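Thiamin pyrophosphokinase family protein (PDB 3MEL) probably catalyses the ATP-dependent pyrophosphorylation of thiamine to thiamine diphosphate, and binds magnesium and thiamine diphosphate. Local coordinates at residues A[79-84]-A[113-118]; A[43-48]-A[85-90]; A[145-150]-A[154-159]; A[158-161]-A[166-169]. All blocks are in the same frame, centred on the assembly; numbering follows the deposited sequence.

Interaction 1: A[79-84]-A[113-118]; sequences DTQLAL and LWLPFE. With TPP (thiamine diphosphate), chain E.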
loop_
_atom_site.group_PDB
_atom_site.type_symbol
_atom_site.label_atom_id
_atom_site.label_comp_id
_atom_site.label_asym_id
_atom_site.label_seq_id
_atom_site.Cartn_x
_atom_site.Cartn_y
_atom_site.Cartn_z
ATOM N N ASP A 79 -9.811 11.603 -8.943
ATOM C CA ASP A 79 -10.616 11.124 -10.072
ATOM C C ASP A 79 -11.315 9.805 -9.753
ATOM O O ASP A 79 -12.482 9.618 -10.080
ATOM C CB ASP A 79 -9.765 10.974 -11.330
ATOM C CG ASP A 79 -9.585 12.288 -12.072
ATOM O OD1 ASP A 79 -10.291 13.262 -11.738
ATOM O OD2 ASP A 79 -8.741 12.344 -12.991
ATOM N N THR A 80 -10.593 8.909 -9.086
ATOM C CA THR A 80 -11.120 7.609 -8.688
ATOM C C THR A 80 -12.201 7.705 -7.608
ATOM O O THR A 80 -13.167 6.974 -7.646
ATOM C CB THR A 80 -9.987 6.655 -8.249
ATOM O OG1 THR A 80 -9.158 6.336 -9.372
ATOM C CG2 THR A 80 -10.544 5.365 -7.689
ATOM N N GLN A 81 -12.067 8.605 -6.647
ATOM C CA GLN A 81 -13.163 8.778 -5.693
ATOM C C GLN A 81 -14.429 9.217 -6.414
ATOM O O GLN A 81 -15.521 8.707 -6.157
ATOM C CB GLN A 81 -12.815 9.778 -4.595
ATOM C CG GLN A 81 -11.957 9.201 -3.489
ATOM C CD GLN A 81 -11.383 10.276 -2.581
ATOM O OE1 GLN A 81 -10.839 11.282 -3.049
ATOM N NE2 GLN A 81 -11.501 10.069 -1.275
ATOM N N LEU A 82 -14.264 10.158 -7.334
ATOM C CA LEU A 82 -15.383 10.703 -8.087
ATOM C C LEU A 82 -16.084 9.642 -8.940
ATOM O O LEU A 82 -17.310 9.461 -8.846
ATOM C CB LEU A 82 -14.909 11.854 -8.970
ATOM C CG LEU A 82 -16.067 12.517 -9.712
ATOM C CD1 LEU A 82 -17.159 12.929 -8.726
ATOM C CD2 LEU A 82 -15.578 13.683 -10.528
ATOM N N ALA A 83 -15.294 8.951 -9.764
ATOM C CA ALA A 83 -15.795 7.893 -10.633
ATOM C C ALA A 83 -16.531 6.823 -9.851
ATOM O O ALA A 83 -17.577 6.376 -10.275
ATOM C CB ALA A 83 -14.682 7.291 -11.441
ATOM N N LEU A 84 -16.008 6.416 -8.699
ATOM C CA LEU A 84 -16.701 5.404 -7.903
ATOM C C LEU A 84 -18.090 5.851 -7.463
ATOM O O LEU A 84 -19.048 5.101 -7.603
ATOM C CB LEU A 84 -15.874 4.960 -6.695
ATOM C CG LEU A 84 -16.492 3.933 -5.720
ATOM C CD1 LEU A 84 -16.895 2.576 -6.380
ATOM C CD2 LEU A 84 -15.539 3.725 -4.548
ATOM N N LEU A 113 -7.154 2.251 -0.818
ATOM C CA LEU A 113 -7.325 1.237 0.213
ATOM C C LEU A 113 -8.233 1.612 1.395
ATOM O O LEU A 113 -8.631 0.753 2.158
ATOM C CB LEU A 113 -5.940 0.902 0.753
ATOM C CG LEU A 113 -5.799 -0.237 1.744
ATOM C CD1 LEU A 113 -6.261 -1.514 1.081
ATOM C CD2 LEU A 113 -4.357 -0.345 2.178
ATOM N N TRP A 114 -8.531 2.891 1.576
ATOM C CA TRP A 114 -9.360 3.316 2.696
ATOM C C TRP A 114 -10.714 3.809 2.187
ATOM O O TRP A 114 -11.463 4.453 2.915
ATOM C CB TRP A 114 -8.667 4.433 3.497
ATOM C CG TRP A 114 -7.392 4.039 4.272
ATOM C CD1 TRP A 114 -7.093 2.822 4.842
ATOM C CD2 TRP A 114 -6.278 4.899 4.576
ATOM N NE1 TRP A 114 -5.853 2.870 5.448
ATOM C CE2 TRP A 114 -5.336 4.131 5.294
ATOM C CE3 TRP A 114 -5.979 6.238 4.290
ATOM C CZ2 TRP A 114 -4.126 4.668 5.734
ATOM C CZ3 TRP A 114 -4.780 6.756 4.719
ATOM C CH2 TRP A 114 -3.872 5.979 5.440
ATOM N N LEU A 115 -11.017 3.517 0.925
ATOM C CA LEU A 115 -12.293 3.914 0.323
ATOM C C LEU A 115 -13.531 3.572 1.170
ATOM O O LEU A 115 -14.282 4.473 1.541
ATOM C CB LEU A 115 -12.407 3.381 -1.102
ATOM C CG LEU A 115 -11.711 4.287 -2.117
ATOM C CD1 LEU A 115 -11.392 3.584 -3.410
ATOM C CD2 LEU A 115 -12.541 5.508 -2.385
ATOM N N PRO A 116 -13.740 2.275 1.494
ATOM C CA PRO A 116 -14.826 1.812 2.371
ATOM C C PRO A 116 -15.010 2.624 3.656
ATOM O O PRO A 116 -16.107 2.627 4.209
ATOM C CB PRO A 116 -14.380 0.398 2.758
ATOM C CG PRO A 116 -12.964 0.266 2.264
ATOM C CD PRO A 116 -12.904 1.143 1.071
ATOM N N PHE A 117 -13.952 3.270 4.141
ATOM C CA PHE A 117 -14.039 4.074 5.357
ATOM C C PHE A 117 -14.951 5.266 5.184
ATOM O O PHE A 117 -15.613 5.681 6.131
ATOM C CB PHE A 117 -12.657 4.574 5.797
ATOM C CG PHE A 117 -11.914 3.615 6.680
ATOM C CD1 PHE A 117 -12.505 3.110 7.815
ATOM C CD2 PHE A 117 -10.626 3.229 6.376
ATOM C CE1 PHE A 117 -11.845 2.221 8.605
ATOM C CE2 PHE A 117 -9.956 2.351 7.178
ATOM C CZ PHE A 117 -10.566 1.845 8.293
ATOM N N GLU A 118 -14.971 5.823 3.975
ATOM C CA GLU A 118 -15.715 7.043 3.702
ATOM C C GLU A 118 -17.218 6.850 3.887
ATOM O O GLU A 118 -17.804 5.892 3.392
ATOM C CB GLU A 118 -15.404 7.519 2.297
ATOM C CG GLU A 118 -13.932 7.490 1.974
ATOM C CD GLU A 118 -13.580 8.292 0.733
ATOM O OE1 GLU A 118 -14.403 9.131 0.304
ATOM O OE2 GLU A 118 -12.471 8.080 0.189
HETATM N "N1'" TPP E . -4.588 17.885 1.128
HETATM C "C2'" TPP E . -5.628 18.858 1.529
HETATM C CM2 TPP E . -5.989 18.743 3.023
HETATM N "N3'" TPP E . -6.755 18.906 0.590
HETATM C "C4'" TPP E . -6.426 18.988 -0.854
HETATM N "N4'" TPP E . -7.659 18.968 -1.650
HETATM C "C5'" TPP E . -5.459 17.799 -1.214
HETATM C "C6'" TPP E . -4.237 17.931 -0.291
HETATM C "C7'" TPP E . -5.071 17.826 -2.720
HETATM N N3 TPP E . -6.208 17.403 -3.597
HETATM C C2 TPP E . -7.137 16.412 -3.035
HETATM S S1 TPP E . -7.081 14.952 -4.116
HETATM C C5 TPP E . -6.097 15.720 -5.451
HETATM C C4 TPP E . -5.932 17.205 -5.077
HETATM C CM4 TPP E . -4.574 17.747 -5.513
HETATM C C6 TPP E . -6.515 15.420 -6.891
HETATM C C7 TPP E . -5.695 14.276 -7.513
HETATM O O7 TPP E . -6.560 13.510 -8.334
HETATM P PA TPP E . -6.119 12.469 -9.455
HETATM O O1A TPP E . -4.679 12.151 -8.892
HETATM O O2A TPP E . -6.371 12.753 -10.875
HETATM O O3A TPP E . -6.839 11.049 -9.471
HETATM P PB TPP E . -6.394 9.560 -9.754
HETATM O O1B TPP E . -7.522 8.641 -9.165
HETATM O O2B TPP E . -6.755 9.344 -11.281
HETATM O O3B TPP E . -4.965 9.222 -9.604
#
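Gln81 and Leu84 of helix 79-90 meet Leu115 and Glu118 of the turn that follows helix 106-113. The contact lies in the alpha/beta catalytic domain, whose helix 79-90 points its N-terminal end at the diphosphate.

The polar link is a single amide-carboxylate bond. Gln81 NE2 donates to Glu118 OE2 at 2.7 Å, with an N-H...O angle of 158°. The oxygen is met on its syn side, somewhat out of the carboxylate plane, while it lies almost in the amide plane of Gln81. The two flat groups stand nearly perpendicular, 88° apart. Each group has a further partner on its other polar atom. Gln81 OE1 accepts from Thr78 N, which limits rotation of the amide, and Glu118 OE1 forms a salt bridge with Arg120.

The apolar part is centred on Leu115. Its CD2 lies 3.9 Å from Gln81 CG, so the same glutamine offers its aliphatic stem to the leucine and its amide to the glutamate. From the next helical turn, Leu84 reaches the leucine tip to tip. Phe121 touches both leucines from helix 119-122.

The ligand contacts are at the start of the helix. The backbone N of Asp79 donates to TPP O3A at 3.1 Å, and that of Thr80 donates to TPP O1B at 3.1 Å. Such amides at a helix N-terminus suit a phosphate group. Thr80 OG1, anti to its own carbonyl carbon (chi1 -67°), stands beside the backbone N and donates a second bond to TPP O1B at 2.8 Å.

Interaction 2: A[43-48]-A[85-90]; sequences LQLAVG and QEALQR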
loop_
_atom_site.group_PDB
_atom_site.type_symbol
_atom_site.label_atom_id
_atom_site.label_comp_id
_atom_site.label_asym_id
_atom_site.label_seq_id
_atom_site.Cartn_x
_atom_site.Cartn_y
_atom_site.Cartn_z
ATOM N N LEU A 43 -16.416 1.722 -23.396
ATOM C CA LEU A 43 -16.218 2.873 -22.525
ATOM C C LEU A 43 -17.573 3.493 -22.440
ATOM O O LEU A 43 -18.045 4.052 -23.408
ATOM C CB LEU A 43 -15.234 3.870 -23.138
ATOM C CG LEU A 43 -15.053 5.207 -22.424
ATOM C CD1 LEU A 43 -14.537 5.003 -21.004
ATOM C CD2 LEU A 43 -14.123 6.118 -23.218
ATOM N N GLN A 44 -18.224 3.366 -21.301
ATOM C CA GLN A 44 -19.577 3.866 -21.187
ATOM C C GLN A 44 -19.671 5.066 -20.247
ATOM O O GLN A 44 -20.658 5.815 -20.283
ATOM C CB GLN A 44 -20.516 2.747 -20.751
ATOM C CG GLN A 44 -20.598 1.624 -21.759
ATOM C CD GLN A 44 -21.129 0.365 -21.151
ATOM O OE1 GLN A 44 -22.309 0.072 -21.229
ATOM N NE2 GLN A 44 -20.260 -0.371 -20.506
ATOM N N LEU A 45 -18.648 5.232 -19.409
ATOM C CA LEU A 45 -18.570 6.362 -18.477
ATOM C C LEU A 45 -17.123 6.841 -18.372
ATOM O O LEU A 45 -16.245 6.063 -18.005
ATOM C CB LEU A 45 -19.118 5.967 -17.104
ATOM C CG LEU A 45 -19.167 7.005 -15.978
ATOM C CD1 LEU A 45 -20.067 8.176 -16.341
ATOM C CD2 LEU A 45 -19.620 6.359 -14.665
ATOM N N ALA A 46 -16.871 8.102 -18.737
ATOM C CA ALA A 46 -15.518 8.673 -18.648
ATOM C C ALA A 46 -15.424 9.742 -17.547
ATOM O O ALA A 46 -16.203 10.695 -17.536
ATOM C CB ALA A 46 -15.088 9.225 -19.978
ATOM N N VAL A 47 -14.493 9.565 -16.608
ATOM C CA VAL A 47 -14.416 10.437 -15.433
ATOM C C VAL A 47 -13.011 10.961 -15.118
ATOM O O VAL A 47 -12.010 10.256 -15.249
ATOM C CB VAL A 47 -14.954 9.738 -14.169
ATOM C CG1 VAL A 47 -15.476 10.773 -13.191
ATOM C CG2 VAL A 47 -16.052 8.789 -14.528
ATOM N N GLY A 48 -12.949 12.208 -14.676
ATOM C CA GLY A 48 -11.674 12.818 -14.362
ATOM C C GLY A 48 -11.601 14.261 -14.785
ATOM O O GLY A 48 -12.606 14.852 -15.127
ATOM N N GLN A 85 -18.207 7.064 -6.939
ATOM C CA GLN A 85 -19.502 7.580 -6.513
ATOM C C GLN A 85 -20.498 7.703 -7.681
ATOM O O GLN A 85 -21.668 7.338 -7.549
ATOM C CB GLN A 85 -19.334 8.926 -5.795
ATOM C CG GLN A 85 -20.560 9.350 -4.961
ATOM C CD GLN A 85 -20.238 10.441 -3.964
ATOM O OE1 GLN A 85 -19.091 10.888 -3.872
ATOM N NE2 GLN A 85 -21.247 10.876 -3.205
ATOM N N GLU A 86 -20.034 8.216 -8.815
ATOM C CA GLU A 86 -20.890 8.350 -9.984
ATOM C C GLU A 86 -21.426 6.989 -10.405
ATOM O O GLU A 86 -22.619 6.833 -10.681
ATOM C CB GLU A 86 -20.123 8.967 -11.161
ATOM C CG GLU A 86 -19.733 10.434 -11.017
ATOM C CD GLU A 86 -20.918 11.358 -10.745
ATOM O OE1 GLU A 86 -22.053 11.027 -11.146
ATOM O OE2 GLU A 86 -20.714 12.428 -10.121
ATOM N N ALA A 87 -20.525 6.012 -10.471
ATOM C CA ALA A 87 -20.858 4.675 -10.943
ATOM C C ALA A 87 -21.789 3.964 -9.963
ATOM O O ALA A 87 -22.717 3.287 -10.381
ATOM C CB ALA A 87 -19.600 3.875 -11.183
ATOM N N LEU A 88 -21.563 4.124 -8.662
ATOM C CA LEU A 88 -22.516 3.590 -7.706
ATOM C C LEU A 88 -23.835 4.346 -7.783
ATOM O O LEU A 88 -24.880 3.814 -7.407
ATOM C CB LEU A 88 -21.978 3.631 -6.285
ATOM C CG LEU A 88 -21.143 2.469 -5.770
ATOM C CD1 LEU A 88 -20.467 2.921 -4.505
ATOM C CD2 LEU A 88 -21.972 1.242 -5.499
ATOM N N GLN A 89 -23.804 5.588 -8.259
ATOM C CA GLN A 89 -25.053 6.331 -8.378
ATOM C C GLN A 89 -25.940 5.646 -9.403
ATOM O O GLN A 89 -27.159 5.649 -9.267
ATOM C CB GLN A 89 -24.837 7.777 -8.798
ATOM C CG GLN A 89 -26.156 8.508 -8.958
ATOM C CD GLN A 89 -26.040 9.859 -9.650
ATOM O OE1 GLN A 89 -25.581 10.833 -9.049
ATOM N NE2 GLN A 89 -26.477 9.928 -10.914
ATOM N N ARG A 90 -25.302 5.058 -10.416
ATOM C CA ARG A 90 -25.975 4.492 -11.569
ATOM C C ARG A 90 -26.228 3.015 -11.381
ATOM O O ARG A 90 -27.095 2.459 -12.057
ATOM C CB ARG A 90 -25.118 4.684 -12.824
ATOM C CG ARG A 90 -25.373 5.964 -13.589
ATOM C CD ARG A 90 -24.156 6.389 -14.404
ATOM N NE ARG A 90 -24.249 7.788 -14.812
ATOM C CZ ARG A 90 -23.926 8.827 -14.034
ATOM N NH1 ARG A 90 -23.468 8.643 -12.799
ATOM N NH2 ARG A 90 -24.061 10.060 -14.495
#
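Leu45 of strand 45-48 packs against Glu86, Ala87 and Arg90 of helix 79-90. From its CB, which points toward the helix, the leucine runs out with CG anti to the backbone N (chi1 -178°). This extended start carries the two methyl groups away from the strand, and they serve different neighbours. CD2 lies 4.3 Å from both CA and CB of Ala87, where the small side chain lets the leucine approach the helix backbone. The same methyl is 4.4 Å from Glu86 CB. CD1 lies over one face of the Arg90 guanidinium, 4.5 Å from its NE.

That guanidinium is held by its own helix. Arg90 NH1 donates to the backbone oxygen of Glu86 at 2.9 Å, from above the carbonyl plane but within the guanidinium plane. It also forms a salt bridge to Glu86 OE1 at 3.2 Å, using the anti lone pair of that oxygen. Two acceptors on one nitrogen restrain the rotation of the flat group beside the leucine. No hydrogen bond joins the two segments, so the contact between them is apolar in the main.

The surroundings extend this layer. Val27 of strand 26-29 touches Leu45, and Ile69 of strand 68-70 touches Glu86 and Arg90. The short strand and helix axes come within 10.3 Å and run 149° apart, close to antiparallel. A helix lying nearly antiparallel on parallel strands, as here, is typical of a layered, Rossmann-like alpha/beta domain, as in the catalytic domain of thiamin pyrophosphokinases.

Interaction 3: A[145-150]-A[154-159]; sequences YIVPKE and EYLAYC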
loop_
_atom_site.group_PDB
_atom_site.type_symbol
_atom_site.label_atom_id
_atom_site.label_comp_id
_atom_site.label_asym_id
_atom_site.label_seq_id
_atom_site.Cartn_x
_atom_site.Cartn_y
_atom_site.Cartn_z
ATOM N N TYR A 145 -17.655 -15.134 7.815
ATOM C CA TYR A 145 -17.542 -15.178 6.365
ATOM C C TYR A 145 -16.839 -16.411 5.808
ATOM O O TYR A 145 -16.012 -17.040 6.480
ATOM C CB TYR A 145 -16.843 -13.906 5.862
ATOM C CG TYR A 145 -17.533 -12.654 6.337
ATOM C CD1 TYR A 145 -18.799 -12.338 5.887
ATOM C CD2 TYR A 145 -16.935 -11.803 7.251
ATOM C CE1 TYR A 145 -19.450 -11.216 6.324
ATOM C CE2 TYR A 145 -17.585 -10.677 7.694
ATOM C CZ TYR A 145 -18.849 -10.392 7.224
ATOM O OH TYR A 145 -19.529 -9.273 7.646
ATOM N N ILE A 146 -17.197 -16.758 4.575
ATOM C CA ILE A 146 -16.433 -17.729 3.806
ATOM C C ILE A 146 -15.675 -16.970 2.721
ATOM O O ILE A 146 -16.201 -16.041 2.112
ATOM C CB ILE A 146 -17.327 -18.846 3.202
ATOM C CG1 ILE A 146 -18.490 -18.218 2.423
ATOM C CG2 ILE A 146 -17.831 -19.765 4.306
ATOM C CD1 ILE A 146 -19.510 -19.211 1.827
ATOM N N VAL A 147 -14.425 -17.344 2.506
ATOM C CA VAL A 147 -13.583 -16.642 1.562
ATOM C C VAL A 147 -13.157 -17.607 0.469
ATOM O O VAL A 147 -12.194 -18.357 0.640
ATOM C CB VAL A 147 -12.342 -16.065 2.264
ATOM C CG1 VAL A 147 -11.428 -15.385 1.262
ATOM C CG2 VAL A 147 -12.761 -15.106 3.375
ATOM N N PRO A 148 -13.877 -17.599 -0.662
ATOM C CA PRO A 148 -13.571 -18.570 -1.719
ATOM C C PRO A 148 -12.227 -18.255 -2.370
ATOM O O PRO A 148 -11.985 -17.107 -2.740
ATOM C CB PRO A 148 -14.719 -18.376 -2.728
ATOM C CG PRO A 148 -15.765 -17.572 -1.996
ATOM C CD PRO A 148 -14.997 -16.722 -1.027
ATOM N N LYS A 149 -11.369 -19.255 -2.514
ATOM C CA LYS A 149 -10.079 -19.021 -3.127
ATOM C C LYS A 149 -10.177 -18.641 -4.603
ATOM O O LYS A 149 -10.941 -19.233 -5.374
ATOM C CB LYS A 149 -9.192 -20.239 -2.991
ATOM C CG LYS A 149 -7.848 -20.065 -3.654
ATOM C CD LYS A 149 -7.108 -21.370 -3.672
ATOM C CE LYS A 149 -5.965 -21.337 -4.641
ATOM N NZ LYS A 149 -4.795 -20.750 -3.973
ATOM N N GLU A 150 -9.387 -17.640 -4.984
ATOM C CA GLU A 150 -9.187 -17.280 -6.381
ATOM C C GLU A 150 -8.174 -18.227 -7.011
ATOM O O GLU A 150 -7.073 -18.407 -6.487
ATOM C CB GLU A 150 -8.755 -15.823 -6.504
ATOM C CG GLU A 150 -9.855 -14.879 -6.062
ATOM C CD GLU A 150 -9.555 -13.421 -6.377
ATOM O OE1 GLU A 150 -8.472 -13.157 -6.963
ATOM O OE2 GLU A 150 -10.407 -12.548 -6.043
ATOM N N GLU A 154 -1.901 -17.560 -4.746
ATOM C CA GLU A 154 -1.210 -18.462 -3.821
ATOM C C GLU A 154 -1.386 -18.107 -2.341
ATOM O O GLU A 154 -1.354 -18.991 -1.482
ATOM C CB GLU A 154 0.288 -18.515 -4.147
ATOM C CG GLU A 154 0.593 -18.823 -5.610
ATOM C CD GLU A 154 1.963 -18.310 -6.061
ATOM O OE1 GLU A 154 2.605 -19.003 -6.891
ATOM O OE2 GLU A 154 2.386 -17.214 -5.596
ATOM N N TYR A 155 -1.564 -16.822 -2.043
ATOM C CA TYR A 155 -1.520 -16.357 -0.664
ATOM C C TYR A 155 -2.836 -15.764 -0.182
ATOM O O TYR A 155 -3.652 -15.319 -0.979
ATOM C CB TYR A 155 -0.366 -15.372 -0.486
ATOM C CG TYR A 155 0.975 -15.973 -0.868
ATOM C CD1 TYR A 155 1.565 -16.964 -0.079
ATOM C CD2 TYR A 155 1.650 -15.560 -2.013
ATOM C CE1 TYR A 155 2.775 -17.521 -0.418
ATOM C CE2 TYR A 155 2.873 -16.113 -2.358
ATOM C CZ TYR A 155 3.430 -17.093 -1.552
ATOM O OH TYR A 155 4.643 -17.662 -1.886
ATOM N N LEU A 156 -3.040 -15.790 1.128
ATOM C CA LEU A 156 -4.213 -15.203 1.755
ATOM C C LEU A 156 -3.754 -14.271 2.883
ATOM O O LEU A 156 -2.770 -14.536 3.561
ATOM C CB LEU A 156 -5.121 -16.312 2.298
ATOM C CG LEU A 156 -6.377 -15.955 3.106
ATOM C CD1 LEU A 156 -7.372 -15.080 2.318
ATOM C CD2 LEU A 156 -7.048 -17.212 3.637
ATOM N N ALA A 157 -4.450 -13.168 3.086
ATOM C CA ALA A 157 -4.010 -12.218 4.088
ATOM C C ALA A 157 -5.194 -11.565 4.766
ATOM O O ALA A 157 -6.199 -11.228 4.129
ATOM C CB ALA A 157 -3.131 -11.182 3.468
ATOM N N TYR A 158 -5.086 -11.420 6.076
ATOM C CA TYR A 158 -6.045 -10.619 6.807
ATOM C C TYR A 158 -5.354 -9.356 7.287
ATOM O O TYR A 158 -4.546 -9.365 8.223
ATOM C CB TYR A 158 -6.665 -11.409 7.951
ATOM C CG TYR A 158 -7.471 -12.585 7.455
ATOM C CD1 TYR A 158 -8.831 -12.468 7.212
ATOM C CD2 TYR A 158 -6.863 -13.811 7.215
ATOM C CE1 TYR A 158 -9.565 -13.551 6.737
ATOM C CE2 TYR A 158 -7.571 -14.879 6.763
ATOM C CZ TYR A 158 -8.924 -14.751 6.521
ATOM O OH TYR A 158 -9.618 -15.840 6.062
ATOM N N CYS A 159 -5.650 -8.272 6.581
ATOM C CA CYS A 159 -5.065 -6.977 6.855
ATOM C C CYS A 159 -6.075 -6.177 7.657
ATOM O O CYS A 159 -7.119 -5.799 7.142
ATOM C CB CYS A 159 -4.742 -6.303 5.532
ATOM S SG CYS A 159 -3.583 -7.269 4.552
#
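The first torsion of Val147 (chi1 177°) sets CG1 opposite the amide nitrogen and CG2 opposite the carbonyl carbon, so the two methyls spread toward different residues of strand 155-160. Tyr158 has its ring carbon CG anti to the carbonyl carbon (chi1 -64°), and this swings the phenol end toward the valine. The contact joins the two sheets of the beta-sandwich in the probable thiamine-binding domain. Val147 is on strand 144-148, at one edge of a three-stranded antiparallel sheet, and strand 155-160 belongs to the large mixed sheet. The segments make no hydrogen bond with each other. They meet as two facing layers.

Val147 CG1 lies 4.2 Å from Leu156 CD1, and its CG2 is 4.2 Å from Tyr158 OH. The valine and tyrosine come from opposite directions. The neighbouring strand 196-200 of the smaller sheet adds to the packing: Phe199 meets the Tyr158 ring edge-to-face and also touches Val147, while Ala197 touches Leu156 and Tyr158.

At the start of strand 155-160, Glu154 and Tyr155 both face Ser211 across a classic beta bulge. Tyr155 also makes a cation-pi contact with Arg105 of the second subunit. Near the bulge, the Lys149 side chain extends along the edge of the contact. Its NZ donates to the backbone oxygen of Lys153 and lies 4.3 Å from Glu154 CA.

Interaction 4: A[158-161]-A[166-169]; sequences YCCL and NLTL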
loop_
_atom_site.group_PDB
_atom_site.type_symbol
_atom_site.label_atom_id
_atom_site.label_comp_id
_atom_site.label_asym_id
_atom_site.label_seq_id
_atom_site.Cartn_x
_atom_site.Cartn_y
_atom_site.Cartn_z
ATOM N N TYR A 158 -5.086 -11.420 6.076
ATOM C CA TYR A 158 -6.045 -10.619 6.807
ATOM C C TYR A 158 -5.354 -9.356 7.287
ATOM O O TYR A 158 -4.546 -9.365 8.223
ATOM C CB TYR A 158 -6.665 -11.409 7.951
ATOM C CG TYR A 158 -7.471 -12.585 7.455
ATOM C CD1 TYR A 158 -8.831 -12.468 7.212
ATOM C CD2 TYR A 158 -6.863 -13.811 7.215
ATOM C CE1 TYR A 158 -9.565 -13.551 6.737
ATOM C CE2 TYR A 158 -7.571 -14.879 6.763
ATOM C CZ TYR A 158 -8.924 -14.751 6.521
ATOM O OH TYR A 158 -9.618 -15.840 6.062
ATOM N N CYS A 159 -5.650 -8.272 6.581
ATOM C CA CYS A 159 -5.065 -6.977 6.855
ATOM C C CYS A 159 -6.075 -6.177 7.657
ATOM O O CYS A 159 -7.119 -5.799 7.142
ATOM C CB CYS A 159 -4.742 -6.303 5.532
ATOM S SG CYS A 159 -3.583 -7.269 4.552
ATOM N N CYS A 160 -5.804 -5.988 8.939
ATOM C CA CYS A 160 -6.707 -5.246 9.804
ATOM C C CYS A 160 -6.424 -3.763 9.667
ATOM O O CYS A 160 -5.367 -3.289 10.089
ATOM C CB CYS A 160 -6.522 -5.677 11.254
ATOM S SG CYS A 160 -6.767 -7.437 11.485
ATOM N N LEU A 161 -7.357 -3.030 9.076
ATOM C CA LEU A 161 -7.117 -1.630 8.798
ATOM C C LEU A 161 -7.248 -0.803 10.077
ATOM O O LEU A 161 -6.708 0.324 10.193
ATOM C CB LEU A 161 -8.069 -1.141 7.716
ATOM C CG LEU A 161 -7.933 -1.929 6.416
ATOM C CD1 LEU A 161 -8.984 -1.469 5.416
ATOM C CD2 LEU A 161 -6.513 -1.806 5.859
ATOM N N ASN A 166 -11.722 -9.902 18.659
ATOM C CA ASN A 166 -12.197 -11.283 18.595
ATOM C C ASN A 166 -12.076 -11.819 17.183
ATOM O O ASN A 166 -13.071 -12.158 16.552
ATOM C CB ASN A 166 -13.644 -11.382 19.108
ATOM C CG ASN A 166 -14.109 -12.817 19.311
ATOM O OD1 ASN A 166 -13.331 -13.701 19.688
ATOM N ND2 ASN A 166 -15.393 -13.055 19.057
ATOM N N LEU A 167 -10.852 -11.886 16.678
ATOM C CA LEU A 167 -10.632 -12.349 15.314
ATOM C C LEU A 167 -10.331 -13.842 15.278
ATOM O O LEU A 167 -9.220 -14.264 15.626
ATOM C CB LEU A 167 -9.499 -11.564 14.637
ATOM C CG LEU A 167 -9.085 -12.080 13.256
ATOM C CD1 LEU A 167 -10.282 -12.209 12.356
ATOM C CD2 LEU A 167 -8.042 -11.204 12.632
ATOM N N THR A 168 -11.323 -14.634 14.865
ATOM C CA THR A 168 -11.161 -16.076 14.723
ATOM C C THR A 168 -11.073 -16.370 13.242
ATOM O O THR A 168 -11.738 -15.735 12.436
ATOM C CB THR A 168 -12.349 -16.861 15.321
ATOM O OG1 THR A 168 -12.538 -16.509 16.697
ATOM C CG2 THR A 168 -12.096 -18.352 15.233
ATOM N N LEU A 169 -10.272 -17.349 12.870
ATOM C CA LEU A 169 -9.932 -17.524 11.475
ATOM C C LEU A 169 -9.534 -18.985 11.229
ATOM O O LEU A 169 -8.531 -19.453 11.747
ATOM C CB LEU A 169 -8.833 -16.501 11.145
ATOM C CG LEU A 169 -7.695 -16.535 10.127
ATOM C CD1 LEU A 169 -6.843 -15.300 10.325
ATOM C CD2 LEU A 169 -6.838 -17.767 10.283
#
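The core between the two sheets of the probable thiamine-binding domain contains this contact, where strand 155-160 of the mixed sheet faces strand 167-170 of the smaller antiparallel sheet. Two pairs of buried side chains bridge the layers.

The first is Tyr158 with Leu169. Leu169 CD1 sits closest to Tyr158 CD2, at 3.4 Å, and is also near CE2 of that ring. The leucine CG is 3.8 Å from Tyr158 CE2, so the branch point as well as one methyl lies against the CD2-CE2 part of the ring. The approach is oblique to the ring.

The second pair is Cys160 with Leu167. Leu167 CG lies opposite the amide nitrogen (chi1 173°), which extends the side chain toward strand 155-160. Its CD2 meets Cys160 SG at 4.1 Å. Phe199 of strand 196-200 touches both leucines, and Ile206 of strand 206-211 also touches Leu167.

No hydrogen bond crosses between the segments. Strand 155-160 pairs instead with 185-190 and 206-211. Asn166 and Leu167 both face Gln179 in a G1 beta bulge, where the chain turns a corner. Two facing sheets joined by apolar side chains make this a beta-sandwich core, as in the C-terminal domain of thiamin pyrophosphokinases.

How the interactions relate
Interactions 1 and 2 come first along the chain and share helix 79-90 in the catalytic domain. Their segments alternate in sequence, their centres are about 12 Å apart, and they touch through Ala83 and Val47. Interactions 3 and 4 follow in the probable thiamine-binding domain. They share strand 155-160 with Tyr158 and Cys159, their centres lie about 11 Å apart, and both join the mixed sheet to the smaller one. Interactions 2 and 3 are about 29 Å apart between centres, yet reach the same mixed sheet, which thus runs through both domains. Phe117 of interaction 1 packs on Leu161 of interaction 4, linking the domains. Interactions 1, 3 and 4 also touch the second subunit.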